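Local coordinates for protein GphF Dehydratase 1 (Archangium violaceum, PDB 6MBH) that probably dehydrates chain-bound intermediates of gephyronic acid polyketide synthesis, studied here as a variant that lacks the accompanying olefin-isomerase activity, at residues Ala71-Val76 and Arg131-Asp136; Pro35-Glu40 and Val48-Thr53; Pro21-Phe26 and Arg96-Asp101; Glu178-Val183 and Arg243-Leu248. All coordinates share one frame; numbering follows the deposited sequence. Where two conformers were deposited one is given.

Contact 1. Residues Ala71-Val76 and Arg131-Asp136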
loop_
_atom_site.group_PDB
_atom_site.type_symbol
_atom_site.label_atom_id
_atom_site.label_comp_id
_atom_site.label_asym_id
_atom_site.label_seq_id
_atom_site.Cartn_x
_atom_site.Cartn_y
_atom_site.Cartn_z
ATOM N N ALA A 71 3.166 2.655 -21.440
ATOM C CA ALA A 71 4.504 2.823 -20.831
ATOM C C ALA A 71 4.568 4.059 -19.933
ATOM O O ALA A 71 5.587 4.261 -19.311
ATOM C CB ALA A 71 5.549 2.892 -21.905
ATOM N N ASP A 72 3.512 4.864 -19.886
ATOM C CA ASP A 72 3.562 6.076 -19.037
ATOM C C ASP A 72 3.625 5.664 -17.567
ATOM O O ASP A 72 3.001 4.699 -17.211
ATOM C CB ASP A 72 2.305 6.927 -19.171
ATOM C CG ASP A 72 2.166 7.710 -20.458
ATOM O OD1 ASP A 72 3.077 7.691 -21.278
ATOM O OD2 ASP A 72 1.128 8.327 -20.608
ATOM N N THR A 73 4.304 6.466 -16.762
ATOM C CA THR A 73 4.423 6.229 -15.304
ATOM C C THR A 73 3.151 6.732 -14.613
ATOM O O THR A 73 2.720 7.813 -14.946
ATOM C CB THR A 73 5.659 6.951 -14.761
ATOM O OG1 THR A 73 6.817 6.367 -15.347
ATOM C CG2 THR A 73 5.792 6.866 -13.260
ATOM N N LEU A 74 2.584 5.942 -13.706
ATOM C CA LEU A 74 1.425 6.345 -12.903
ATOM C C LEU A 74 1.936 7.021 -11.626
ATOM O O LEU A 74 2.891 6.548 -11.008
ATOM C CB LEU A 74 0.559 5.138 -12.543
ATOM C CG LEU A 74 0.077 4.283 -13.708
ATOM C CD1 LEU A 74 -0.708 3.085 -13.154
ATOM C CD2 LEU A 74 -0.754 5.167 -14.717
ATOM N N ILE A 75 1.338 8.150 -11.242
ATOM C CA ILE A 75 1.877 8.944 -10.144
ATOM C C ILE A 75 0.749 9.215 -9.157
ATOM O O ILE A 75 -0.367 9.543 -9.572
ATOM C CB ILE A 75 2.487 10.256 -10.663
ATOM C CG1 ILE A 75 3.670 9.981 -11.617
ATOM C CG2 ILE A 75 2.877 11.129 -9.500
ATOM C CD1 ILE A 75 4.039 11.107 -12.474
ATOM N N VAL A 76 0.997 8.954 -7.863
ATOM C CA VAL A 76 0.108 9.402 -6.786
ATOM C C VAL A 76 0.919 10.358 -5.946
ATOM O O VAL A 76 2.046 10.037 -5.577
ATOM C CB VAL A 76 -0.437 8.231 -5.941
ATOM C CG1 VAL A 76 -1.447 8.740 -4.914
ATOM C CG2 VAL A 76 -1.101 7.229 -6.854
ATOM N N ARG A 131 2.917 10.406 -16.550
ATOM C CA ARG A 131 3.884 11.124 -17.381
ATOM C C ARG A 131 4.708 10.115 -18.157
ATOM O O ARG A 131 4.906 9.017 -17.699
ATOM C CB ARG A 131 4.794 12.030 -16.531
ATOM C CG ARG A 131 4.947 13.469 -17.073
ATOM C CD ARG A 131 3.697 14.332 -16.795
ATOM N NE ARG A 131 3.475 14.580 -15.361
ATOM C CZ ARG A 131 2.342 15.057 -14.832
ATOM N NH1 ARG A 131 1.293 15.335 -15.604
ATOM N NH2 ARG A 131 2.253 15.254 -13.522
ATOM N N GLN A 132 5.147 10.474 -19.350
ATOM C CA GLN A 132 6.087 9.643 -20.093
ATOM C C GLN A 132 7.462 10.021 -19.590
ATOM O O GLN A 132 7.951 11.121 -19.868
ATOM C CB GLN A 132 5.944 9.894 -21.591
ATOM C CG GLN A 132 5.786 11.409 -21.953
ATOM C CD GLN A 132 5.520 11.713 -23.447
ATOM O OE1 GLN A 132 6.454 12.044 -24.238
ATOM N NE2 GLN A 132 4.246 11.645 -23.829
ATOM N N LEU A 133 8.084 9.135 -18.857
ATOM C CA LEU A 133 9.383 9.427 -18.268
ATOM C C LEU A 133 10.448 8.794 -19.150
ATOM O O LEU A 133 10.149 8.046 -20.085
ATOM C CB LEU A 133 9.456 8.937 -16.803
ATOM C CG LEU A 133 8.499 9.632 -15.780
ATOM C CD1 LEU A 133 8.774 9.288 -14.321
ATOM C CD2 LEU A 133 8.389 11.141 -15.966
ATOM N N SER A 134 11.697 9.168 -18.891
ATOM C CA SER A 134 12.809 8.628 -19.660
ATOM C C SER A 134 12.914 7.111 -19.459
ATOM O O SER A 134 12.492 6.584 -18.417
ATOM C CB SER A 134 14.104 9.338 -19.262
ATOM O OG SER A 134 14.285 10.507 -20.077
ATOM N N PRO A 135 13.436 6.376 -20.456
ATOM C CA PRO A 135 13.456 4.902 -20.364
ATOM C C PRO A 135 14.271 4.415 -19.177
ATOM O O PRO A 135 15.285 5.017 -18.817
ATOM C CB PRO A 135 14.114 4.467 -21.684
ATOM C CG PRO A 135 14.794 5.741 -22.241
ATOM C CD PRO A 135 13.960 6.876 -21.751
ATOM N N ASP A 136 13.833 3.297 -18.584
ATOM C CA ASP A 136 14.498 2.697 -17.426
ATOM C C ASP A 136 15.438 1.569 -17.860
ATOM O O ASP A 136 15.007 0.610 -18.508
ATOM C CB ASP A 136 13.446 2.206 -16.445
ATOM C CG ASP A 136 12.427 3.297 -16.130
ATOM O OD1 ASP A 136 11.267 3.199 -16.571
ATOM O OD2 ASP A 136 12.822 4.288 -15.485
HETATM O O HOH W 1 7.482 6.321 -18.127
#

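Contact 2. Residues Pro35-Glu40 and Val48-Thr53. Unlike the reference sequence in segment 48-53: P50 (reference Leu).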
loop_
_atom_site.group_PDB
_atom_site.type_symbol
_atom_site.label_atom_id
_atom_site.label_comp_id
_atom_site.label_asym_id
_atom_site.label_seq_id
_atom_site.Cartn_x
_atom_site.Cartn_y
_atom_site.Cartn_z
ATOM N N PRO A 35 -11.080 -8.970 -1.898
ATOM C CA PRO A 35 -9.856 -9.785 -2.037
ATOM C C PRO A 35 -9.450 -10.496 -0.752
ATOM O O PRO A 35 -9.566 -9.914 0.303
ATOM C CB PRO A 35 -8.768 -8.751 -2.436
ATOM C CG PRO A 35 -9.552 -7.671 -3.104
ATOM C CD PRO A 35 -10.843 -7.561 -2.312
ATOM N N ALA A 36 -9.031 -11.762 -0.857
ATOM C CA ALA A 36 -8.779 -12.586 0.332
ATOM C C ALA A 36 -7.696 -12.000 1.242
ATOM O O ALA A 36 -7.742 -12.259 2.473
ATOM C CB ALA A 36 -8.339 -13.985 -0.082
ATOM N N TYR A 37 -6.746 -11.197 0.685
ATOM C CA TYR A 37 -5.694 -10.653 1.556
ATOM C C TYR A 37 -6.287 -9.757 2.625
ATOM O O TYR A 37 -5.651 -9.562 3.673
ATOM C CB TYR A 37 -4.557 -9.893 0.782
ATOM C CG TYR A 37 -4.909 -8.473 0.390
ATOM C CD1 TYR A 37 -4.617 -7.420 1.225
ATOM C CD2 TYR A 37 -5.562 -8.209 -0.820
ATOM C CE1 TYR A 37 -4.938 -6.105 0.859
ATOM C CE2 TYR A 37 -5.895 -6.932 -1.188
ATOM C CZ TYR A 37 -5.612 -5.879 -0.345
ATOM O OH TYR A 37 -6.015 -4.571 -0.674
ATOM N N LEU A 38 -7.494 -9.218 2.394
ATOM C CA LEU A 38 -8.098 -8.338 3.382
ATOM C C LEU A 38 -8.480 -9.072 4.659
ATOM O O LEU A 38 -8.673 -8.422 5.682
ATOM C CB LEU A 38 -9.319 -7.654 2.787
ATOM C CG LEU A 38 -9.022 -6.643 1.665
ATOM C CD1 LEU A 38 -10.409 -6.184 1.130
ATOM C CD2 LEU A 38 -8.201 -5.423 2.170
ATOM N N GLY A 39 -8.596 -10.386 4.633
ATOM C CA GLY A 39 -8.893 -11.107 5.868
ATOM C C GLY A 39 -7.674 -11.481 6.694
ATOM O O GLY A 39 -7.824 -12.127 7.752
ATOM N N GLU A 40 -6.477 -11.018 6.283
ATOM C CA GLU A 40 -5.239 -11.474 6.917
ATOM C C GLU A 40 -4.437 -10.319 7.497
ATOM O O GLU A 40 -3.239 -10.459 7.714
ATOM C CB GLU A 40 -4.409 -12.293 5.921
ATOM C CG GLU A 40 -5.164 -13.618 5.622
ATOM C CD GLU A 40 -4.307 -14.854 5.417
ATOM O OE1 GLU A 40 -3.039 -14.829 5.551
ATOM O OE2 GLU A 40 -4.949 -15.896 5.105
ATOM N N VAL A 48 -8.614 -4.926 9.768
ATOM C CA VAL A 48 -8.512 -3.515 9.374
ATOM C C VAL A 48 -7.938 -3.456 7.964
ATOM O O VAL A 48 -6.978 -4.172 7.678
ATOM C CB VAL A 48 -7.617 -2.707 10.334
ATOM C CG1 VAL A 48 -7.381 -1.315 9.780
ATOM C CG2 VAL A 48 -8.263 -2.578 11.703
ATOM N N VAL A 49 -8.528 -2.631 7.085
ATOM C CA VAL A 49 -8.055 -2.581 5.691
ATOM C C VAL A 49 -6.719 -1.855 5.666
ATOM O O VAL A 49 -6.646 -0.744 6.206
ATOM C CB VAL A 49 -9.051 -1.853 4.809
ATOM C CG1 VAL A 49 -8.391 -1.626 3.416
ATOM C CG2 VAL A 49 -10.371 -2.638 4.742
ATOM N N PRO A 50 -5.654 -2.444 5.129
ATOM C CA PRO A 50 -4.334 -1.778 5.162
ATOM C C PRO A 50 -4.300 -0.621 4.184
ATOM O O PRO A 50 -4.941 -0.663 3.134
ATOM C CB PRO A 50 -3.347 -2.878 4.745
ATOM C CG PRO A 50 -4.139 -3.886 4.031
ATOM C CD PRO A 50 -5.620 -3.767 4.515
ATOM N N GLY A 51 -3.538 0.432 4.528
ATOM C CA GLY A 51 -3.529 1.626 3.695
ATOM C C GLY A 51 -2.979 1.391 2.285
ATOM O O GLY A 51 -3.375 2.096 1.346
ATOM N N VAL A 52 -2.161 0.356 2.092
ATOM C CA VAL A 52 -1.725 0.037 0.709
ATOM C C VAL A 52 -2.922 -0.192 -0.239
ATOM O O VAL A 52 -2.805 0.003 -1.456
ATOM C CB VAL A 52 -0.780 -1.188 0.674
ATOM C CG1 VAL A 52 0.587 -0.827 1.279
ATOM C CG2 VAL A 52 -1.362 -2.410 1.444
ATOM N N THR A 53 -4.068 -0.618 0.292
ATOM C CA THR A 53 -5.301 -0.748 -0.501
ATOM C C THR A 53 -5.646 0.555 -1.227
ATOM O O THR A 53 -5.947 0.584 -2.439
ATOM C CB THR A 53 -6.463 -1.171 0.431
ATOM O OG1 THR A 53 -6.125 -2.405 1.099
ATOM C CG2 THR A 53 -7.734 -1.381 -0.335
HETATM O O HOH W 2 -7.408 -6.365 6.074
#

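Contact 3. Residues Pro21-Phe26 and Arg96-Asp101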
loop_
_atom_site.group_PDB
_atom_site.type_symbol
_atom_site.label_atom_id
_atom_site.label_comp_id
_atom_site.label_asym_id
_atom_site.label_seq_id
_atom_site.Cartn_x
_atom_site.Cartn_y
_atom_site.Cartn_z
ATOM N N PRO A 21 -20.740 17.681 -11.539
ATOM C CA PRO A 21 -20.424 17.636 -12.988
ATOM C C PRO A 21 -18.951 17.451 -13.344
ATOM O O PRO A 21 -18.633 16.650 -14.240
ATOM C CB PRO A 21 -20.974 18.977 -13.488
ATOM C CG PRO A 21 -22.022 19.360 -12.506
ATOM C CD PRO A 21 -21.550 18.859 -11.180
ATOM N N GLY A 22 -18.023 18.141 -12.696
ATOM C CA GLY A 22 -16.666 17.797 -13.125
ATOM C C GLY A 22 -16.171 16.410 -12.689
ATOM O O GLY A 22 -15.084 15.988 -13.113
ATOM N N ALA A 23 -16.946 15.673 -11.889
ATOM C CA ALA A 23 -16.414 14.511 -11.168
ATOM C C ALA A 23 -16.483 13.228 -11.991
ATOM O O ALA A 23 -17.314 13.087 -12.891
ATOM C CB ALA A 23 -17.170 14.297 -9.859
ATOM N N ARG A 24 -15.558 12.310 -11.696
ATOM C CA ARG A 24 -15.578 10.943 -12.215
ATOM C C ARG A 24 -15.415 10.010 -11.037
ATOM O O ARG A 24 -14.590 10.263 -10.160
ATOM C CB ARG A 24 -14.476 10.704 -13.260
ATOM C CG ARG A 24 -14.822 11.449 -14.589
ATOM C CD ARG A 24 -13.786 11.297 -15.685
ATOM N NE ARG A 24 -12.532 11.920 -15.301
ATOM C CZ ARG A 24 -11.372 11.706 -15.922
ATOM N NH1 ARG A 24 -11.332 10.886 -16.976
ATOM N NH2 ARG A 24 -10.270 12.319 -15.483
ATOM N N CYS A 25 -16.192 8.928 -11.016
ATOM C CA CYS A 25 -16.363 8.151 -9.789
ATOM C C CYS A 25 -16.318 6.659 -10.086
ATOM O O CYS A 25 -16.783 6.207 -11.137
ATOM C CB CYS A 25 -17.706 8.523 -9.118
ATOM S SG CYS A 25 -18.007 7.745 -7.512
ATOM N N PHE A 26 -15.781 5.892 -9.135
ATOM C CA PHE A 26 -15.812 4.439 -9.144
ATOM C C PHE A 26 -16.448 3.998 -7.827
ATOM O O PHE A 26 -16.308 4.692 -6.803
ATOM C CB PHE A 26 -14.386 3.807 -9.208
ATOM C CG PHE A 26 -13.555 4.216 -10.418
ATOM C CD1 PHE A 26 -12.808 5.386 -10.403
ATOM C CD2 PHE A 26 -13.463 3.383 -11.521
ATOM C CE1 PHE A 26 -12.012 5.758 -11.525
ATOM C CE2 PHE A 26 -12.688 3.756 -12.649
ATOM C CZ PHE A 26 -11.946 4.921 -12.619
ATOM N N ARG A 96 -15.492 3.799 -2.377
ATOM C CA ARG A 96 -15.786 4.715 -3.483
ATOM C C ARG A 96 -14.587 5.624 -3.700
ATOM O O ARG A 96 -14.093 6.146 -2.731
ATOM C CB ARG A 96 -16.978 5.583 -3.083
ATOM C CG ARG A 96 -17.435 6.553 -4.158
ATOM C CD ARG A 96 -18.554 7.399 -3.616
ATOM N NE ARG A 96 -18.055 8.284 -2.594
ATOM C CZ ARG A 96 -18.815 9.071 -1.860
ATOM N NH1 ARG A 96 -20.128 8.991 -1.941
ATOM N NH2 ARG A 96 -18.265 9.940 -1.049
ATOM N N LEU A 97 -14.139 5.745 -4.944
ATOM C CA LEU A 97 -13.106 6.724 -5.244
ATOM C C LEU A 97 -13.748 7.756 -6.148
ATOM O O LEU A 97 -14.334 7.400 -7.184
ATOM C CB LEU A 97 -11.876 6.075 -5.926
ATOM C CG LEU A 97 -10.730 7.037 -6.306
ATOM C CD1 LEU A 97 -9.396 6.300 -6.239
ATOM C CD2 LEU A 97 -10.917 7.628 -7.692
ATOM N N ARG A 98 -13.655 9.027 -5.755
ATOM C CA ARG A 98 -14.142 10.153 -6.541
ATOM C C ARG A 98 -12.953 10.998 -6.964
ATOM O O ARG A 98 -12.030 11.204 -6.166
ATOM C CB ARG A 98 -15.077 11.030 -5.727
ATOM C CG ARG A 98 -16.387 10.393 -5.370
ATOM C CD ARG A 98 -17.289 11.383 -4.670
ATOM N NE ARG A 98 -17.835 12.411 -5.542
ATOM C CZ ARG A 98 -17.372 13.657 -5.613
ATOM N NH1 ARG A 98 -16.332 14.013 -4.874
ATOM N NH2 ARG A 98 -17.950 14.549 -6.412
ATOM N N SER A 99 -12.983 11.515 -8.192
ATOM C CA SER A 99 -11.894 12.333 -8.718
ATOM C C SER A 99 -12.422 13.623 -9.309
ATOM O O SER A 99 -13.365 13.617 -10.119
ATOM C CB SER A 99 -11.108 11.587 -9.788
ATOM O OG SER A 99 -10.012 12.370 -10.234
ATOM N N GLU A 100 -11.805 14.729 -8.924
ATOM C CA GLU A 100 -12.142 15.991 -9.556
ATOM C C GLU A 100 -10.840 16.679 -9.934
ATOM O O GLU A 100 -9.958 16.854 -9.086
ATOM C CB GLU A 100 -13.011 16.865 -8.647
ATOM C CG GLU A 100 -13.669 18.017 -9.407
ATOM C CD GLU A 100 -14.951 18.546 -8.738
ATOM O OE1 GLU A 100 -15.444 19.606 -9.177
ATOM O OE2 GLU A 100 -15.453 17.899 -7.789
ATOM N N ASP A 101 -10.702 17.021 -11.211
ATOM C CA ASP A 101 -9.465 17.636 -11.691
ATOM C C ASP A 101 -8.364 16.635 -11.357
ATOM O O ASP A 101 -8.508 15.448 -11.684
ATOM C CB ASP A 101 -9.346 19.038 -11.108
ATOM C CG ASP A 101 -10.490 19.936 -11.585
ATOM O OD1 ASP A 101 -10.754 19.908 -12.804
ATOM O OD2 ASP A 101 -11.166 20.603 -10.759
#

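Contact 4. Residues Glu178-Val183 and Arg243-Leu248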
loop_
_atom_site.group_PDB
_atom_site.type_symbol
_atom_site.label_atom_id
_atom_site.label_comp_id
_atom_site.label_asym_id
_atom_site.label_seq_id
_atom_site.Cartn_x
_atom_site.Cartn_y
_atom_site.Cartn_z
ATOM N N GLU A 178 19.895 1.458 5.865
ATOM C CA GLU A 178 19.537 1.095 4.493
ATOM C C GLU A 178 19.417 -0.418 4.417
ATOM O O GLU A 178 20.071 -1.131 5.174
ATOM C CB GLU A 178 20.605 1.551 3.475
ATOM C CG GLU A 178 20.542 2.994 3.194
ATOM C CD GLU A 178 21.526 3.414 2.095
ATOM O OE1 GLU A 178 21.868 2.588 1.182
ATOM O OE2 GLU A 178 21.939 4.600 2.175
ATOM N N ALA A 179 18.630 -0.899 3.463
ATOM C CA ALA A 179 18.470 -2.344 3.330
ATOM C C ALA A 179 18.034 -2.684 1.918
ATOM O O ALA A 179 17.488 -1.845 1.176
ATOM C CB ALA A 179 17.437 -2.897 4.340
ATOM N N ILE A 180 18.256 -3.945 1.558
ATOM C CA ILE A 180 17.707 -4.511 0.336
ATOM C C ILE A 180 16.921 -5.755 0.696
ATOM O O ILE A 180 17.452 -6.654 1.363
ATOM C CB ILE A 180 18.815 -4.898 -0.661
ATOM C CG1 ILE A 180 19.737 -3.717 -0.982
ATOM C CG2 ILE A 180 18.138 -5.440 -1.913
ATOM C CD1 ILE A 180 19.379 -3.020 -2.206
ATOM N N GLY A 181 15.669 -5.817 0.254
ATOM C CA GLY A 181 14.797 -6.956 0.494
ATOM C C GLY A 181 14.467 -7.648 -0.829
ATOM O O GLY A 181 14.606 -7.067 -1.917
ATOM N N HIS A 182 14.108 -8.926 -0.754
ATOM C CA HIS A 182 13.607 -9.681 -1.898
ATOM C C HIS A 182 12.196 -10.099 -1.509
ATOM O O HIS A 182 12.012 -10.681 -0.434
ATOM C CB HIS A 182 14.474 -10.916 -2.108
ATOM C CG HIS A 182 13.984 -11.812 -3.201
ATOM N ND1 HIS A 182 14.366 -13.132 -3.308
ATOM C CD2 HIS A 182 13.173 -11.563 -4.253
ATOM C CE1 HIS A 182 13.756 -13.676 -4.358
ATOM N NE2 HIS A 182 13.061 -12.733 -4.970
ATOM N N VAL A 183 11.207 -9.656 -2.271
ATOM C CA VAL A 183 9.794 -9.867 -1.983
ATOM C C VAL A 183 9.212 -10.688 -3.134
ATOM O O VAL A 183 9.462 -10.369 -4.298
ATOM C CB VAL A 183 9.095 -8.507 -1.846
ATOM C CG1 VAL A 183 7.592 -8.710 -1.952
ATOM C CG2 VAL A 183 9.498 -7.886 -0.466
ATOM N N ARG A 243 12.985 -6.811 -6.036
ATOM C CA ARG A 243 13.989 -6.521 -5.031
ATOM C C ARG A 243 13.832 -5.056 -4.677
ATOM O O ARG A 243 13.637 -4.228 -5.563
ATOM C CB ARG A 243 15.422 -6.813 -5.529
ATOM C CG ARG A 243 15.662 -8.330 -5.680
ATOM C CD ARG A 243 17.172 -8.682 -5.914
ATOM N NE ARG A 243 17.300 -10.031 -6.469
ATOM C CZ ARG A 243 17.461 -11.135 -5.736
ATOM N NH1 ARG A 243 17.523 -11.061 -4.416
ATOM N NH2 ARG A 243 17.560 -12.319 -6.329
ATOM N N VAL A 244 13.806 -4.753 -3.383
ATOM C CA VAL A 244 13.473 -3.403 -2.929
ATOM C C VAL A 244 14.643 -2.812 -2.154
ATOM O O VAL A 244 15.231 -3.466 -1.282
ATOM C CB VAL A 244 12.179 -3.407 -2.079
ATOM C CG1 VAL A 244 12.245 -4.420 -0.944
ATOM C CG2 VAL A 244 11.889 -2.011 -1.530
ATOM N N HIS A 245 14.976 -1.576 -2.458
ATOM C CA HIS A 245 16.002 -0.833 -1.747
ATOM C C HIS A 245 15.266 0.159 -0.869
ATOM O O HIS A 245 14.374 0.880 -1.345
ATOM C CB HIS A 245 16.917 -0.058 -2.712
ATOM C CG HIS A 245 17.972 0.734 -2.003
ATOM N ND1 HIS A 245 18.473 1.925 -2.497
ATOM C CD2 HIS A 245 18.697 0.454 -0.893
ATOM C CE1 HIS A 245 19.423 2.367 -1.680
ATOM N NE2 HIS A 245 19.572 1.500 -0.696
ATOM N N LEU A 246 15.575 0.174 0.412
ATOM C CA LEU A 246 14.834 1.084 1.292
ATOM C C LEU A 246 15.792 1.845 2.196
ATOM O O LEU A 246 16.806 1.352 2.488
ATOM C CB LEU A 246 13.840 0.291 2.140
ATOM C CG LEU A 246 14.420 -0.915 2.847
ATOM C CD1 LEU A 246 13.833 -1.073 4.223
ATOM C CD2 LEU A 246 14.215 -2.171 2.022
ATOM N N ARG A 247 15.350 3.013 2.632
ATOM C CA ARG A 247 16.185 3.825 3.514
ATOM C C ARG A 247 15.295 4.446 4.579
ATOM O O ARG A 247 14.309 5.142 4.251
ATOM C CB ARG A 247 16.943 4.908 2.737
ATOM C CG ARG A 247 17.762 5.804 3.613
ATOM C CD ARG A 247 18.390 6.890 2.792
ATOM N NE ARG A 247 19.518 6.369 2.003
ATOM C CZ ARG A 247 19.497 6.092 0.693
ATOM N NH1 ARG A 247 18.396 6.277 -0.040
ATOM N NH2 ARG A 247 20.592 5.620 0.115
ATOM N N LEU A 248 15.609 4.152 5.840
ATOM C CA LEU A 248 14.876 4.733 6.964
ATOM C C LEU A 248 15.538 6.051 7.345
ATOM O O LEU A 248 16.770 6.123 7.466
ATOM C CB LEU A 248 14.853 3.776 8.162
ATOM C CG LEU A 248 14.138 4.194 9.447
ATOM C CD1 LEU A 248 12.619 4.141 9.173
ATOM C CD2 LEU A 248 14.538 3.196 10.508
#

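Contact 1. Residues Ala71-Val76 and Arg131-Asp136
One antiparallel beta bridge, T73 with R131, closes the pairing of strands 73-81 and 121-131 (I75 bonds on to A129), near the surface of the double hot-dog fold expected of a polyketide synthase dehydratase. Two backbone bonds define it as a hydrogen-bonded pair: T73 N to R131 O at 2.8 Å and R131 N to T73 O at 3.1 Å. Beyond the bridge, segment 131-136 continues as a loop, and side chains take over. D72 and Q132 run alongside each other in the same direction, with D72 OD1 3.6 Å from Q132 CB and the carboxylate and amide planes 35° apart. D72 OD2 also makes a long, weak ion pair with R130. With an alanine at D72, the flank of Q132 would probably lose its neighbour and R130 this distant counter-charge. I75 CD1 approaches R131 CB at 4.2 Å. T73 and L133 cross at about a right angle and both also touch E233 of strand 224-234. T73 OG1 stands beside its own backbone N (chi1 -65°), which brings it 3.7 Å from L133 CD1 and within 2.9 Å of a bridging water. That water donates to A71 O and accepts from L133 N at 3.0 Å.

Contact 2. Residues Pro35-Glu40 and Val48-Thr53
The ring of Y37 meets P50 and T53 by its edge: P50 CG lies in the ring plane, 4.0 Å from Y37 CE1, and T53 OG1 sits near that plane beside the phenol oxygen. Over one face stands L38 CG of the same segment, 4.0 Å above the ring plane and displaced toward the rim. Y37 CG lies between its own N and carbonyl carbon (chi1 80°), a rotamer that carries the phenol across to the other segment. There Y37 OH donates to T53 OG1 at 2.8 Å, and T53 OG1 in turn donates a hydrogen bond to P50 O at 2.9 Å, in the carbonyl plane. P50 O also receives T53 N, so one carbonyl holds both the backbone and the hydroxyl of T53 and fixes the acceptor used by the tyrosine. L38 CD2 fills the angle beside this chain of hydrogen bonds, 3.9 Å from P50 CD and 4.0 Å from V49 CG1. Nine residues after H41, the engineered P50, in place of the reference leucine, falls at the end of the HxxxGxxxxP motif of related dehydratases, which lines their active site; this variant is reported as isomerase-inactive. Around the buried contact, the short 3-10 turn 36-39 leans through L38 on V30 of strand 24-30, V49 touches L87 of strand 86-87, T53 belongs to helix 52-65, and Y37 reaches P200 at helix 200-214.

Contact 3. Residues Pro21-Phe26 and Arg96-Asp101
F26 and L97 extend side by side in the same direction from a hydrogen-bonded antiparallel pair, F26 CD1 lying 4.0 Å from L97 CD2. Different rotamers bring them level: F26 CG stands beside its backbone N (chi1 -58°), whereas L97 CG is anti to N (chi1 179°). F26 N donates to L97 O at 2.9 Å, and S99 N to R24 O at 2.8 Å; these hydrogen-bonded pairs alternate with the non-hydrogen-bonded pair C25 with R98. On that other face R98 bends at chi3 (72°), laying NH2 3.5 Å from A23 CB. R96 bends likewise; its CG passes 3.4 Å from F26 O, and R98 CD stands 3.6 Å above one face of its guanidinium, offset toward the rim. Beyond the strand pair R98 forms salt bridges with D18 and E105, R96 one with E117 and a cation-pi contact with W120, and S99 OG bonds to R103 O. F26, L97 and S99 all touch helix 52-65, and R24, on this same side, bonds to L65 O at the helix end, while R96 and R98 lie on the reverse; the neighbouring strands have the two-faced character of a hot-dog sheet wrapped against its central helix.

Contact 4. Residues Glu178-Val183 and Arg243-Leu248
From E178 with R247 to H182 with R243 the two strands run antiparallel in unbroken register, their axes 4.6 Å apart at closest approach and their directions 156° from one another. Backbone bonds include G181 N to V244 O (2.8 Å). One face is apolar: A179 CB meets L246 CG at 3.9 Å, and both residues lean on L213 of helix 200-214. G181 leaves room there for V244 CG1, since a beta carbon would come tightly against it. This is consistent with the second hot-dog unit of the dehydratase, its sheet packed on that helix. The reverse face is mostly polar, with I180 CD1 set against the H245 ring. E178 CG stands beside its backbone N (chi1 -77°) and the chain extends alongside R247. H245 NE2 gives E178 OE1 a bond of 3.2 Å, in the imidazole plane but from above the carboxylate plane. R247 NH2 reaches E178 OE2 at 2.7 Å in a salt bridge whose hydrogen bonds are weak. With a leucine replacing E178, H245 NE2 would probably lose its acceptor and R247 its counter-charge. Farther along, R243 NH1 lies over one face of the H182 ring, while H182 NE2 bonds to E241.

Contact 2 is wholly buried and its centre lies about 9 Å from the chain centre; contacts 1, 3 and 4 are partly buried and lie farther out. The latter three pair antiparallel strands, but contact 1 has one bridge, contact 3 three and contact 4 five, in step with buried areas of 282, 453 and 591 Å². Contact 2 has no bridge and relies on hydroxyls and apolar side chains at the start of helix 52-65, the helix that L97 and S99 of contact 3 also touch. R96 and R98 of contact 3 find their partners beyond the strand pair, whereas in contact 4 the salt bridge crosses it. Contacts 3 and 4 lie on opposite sides of the chain centre.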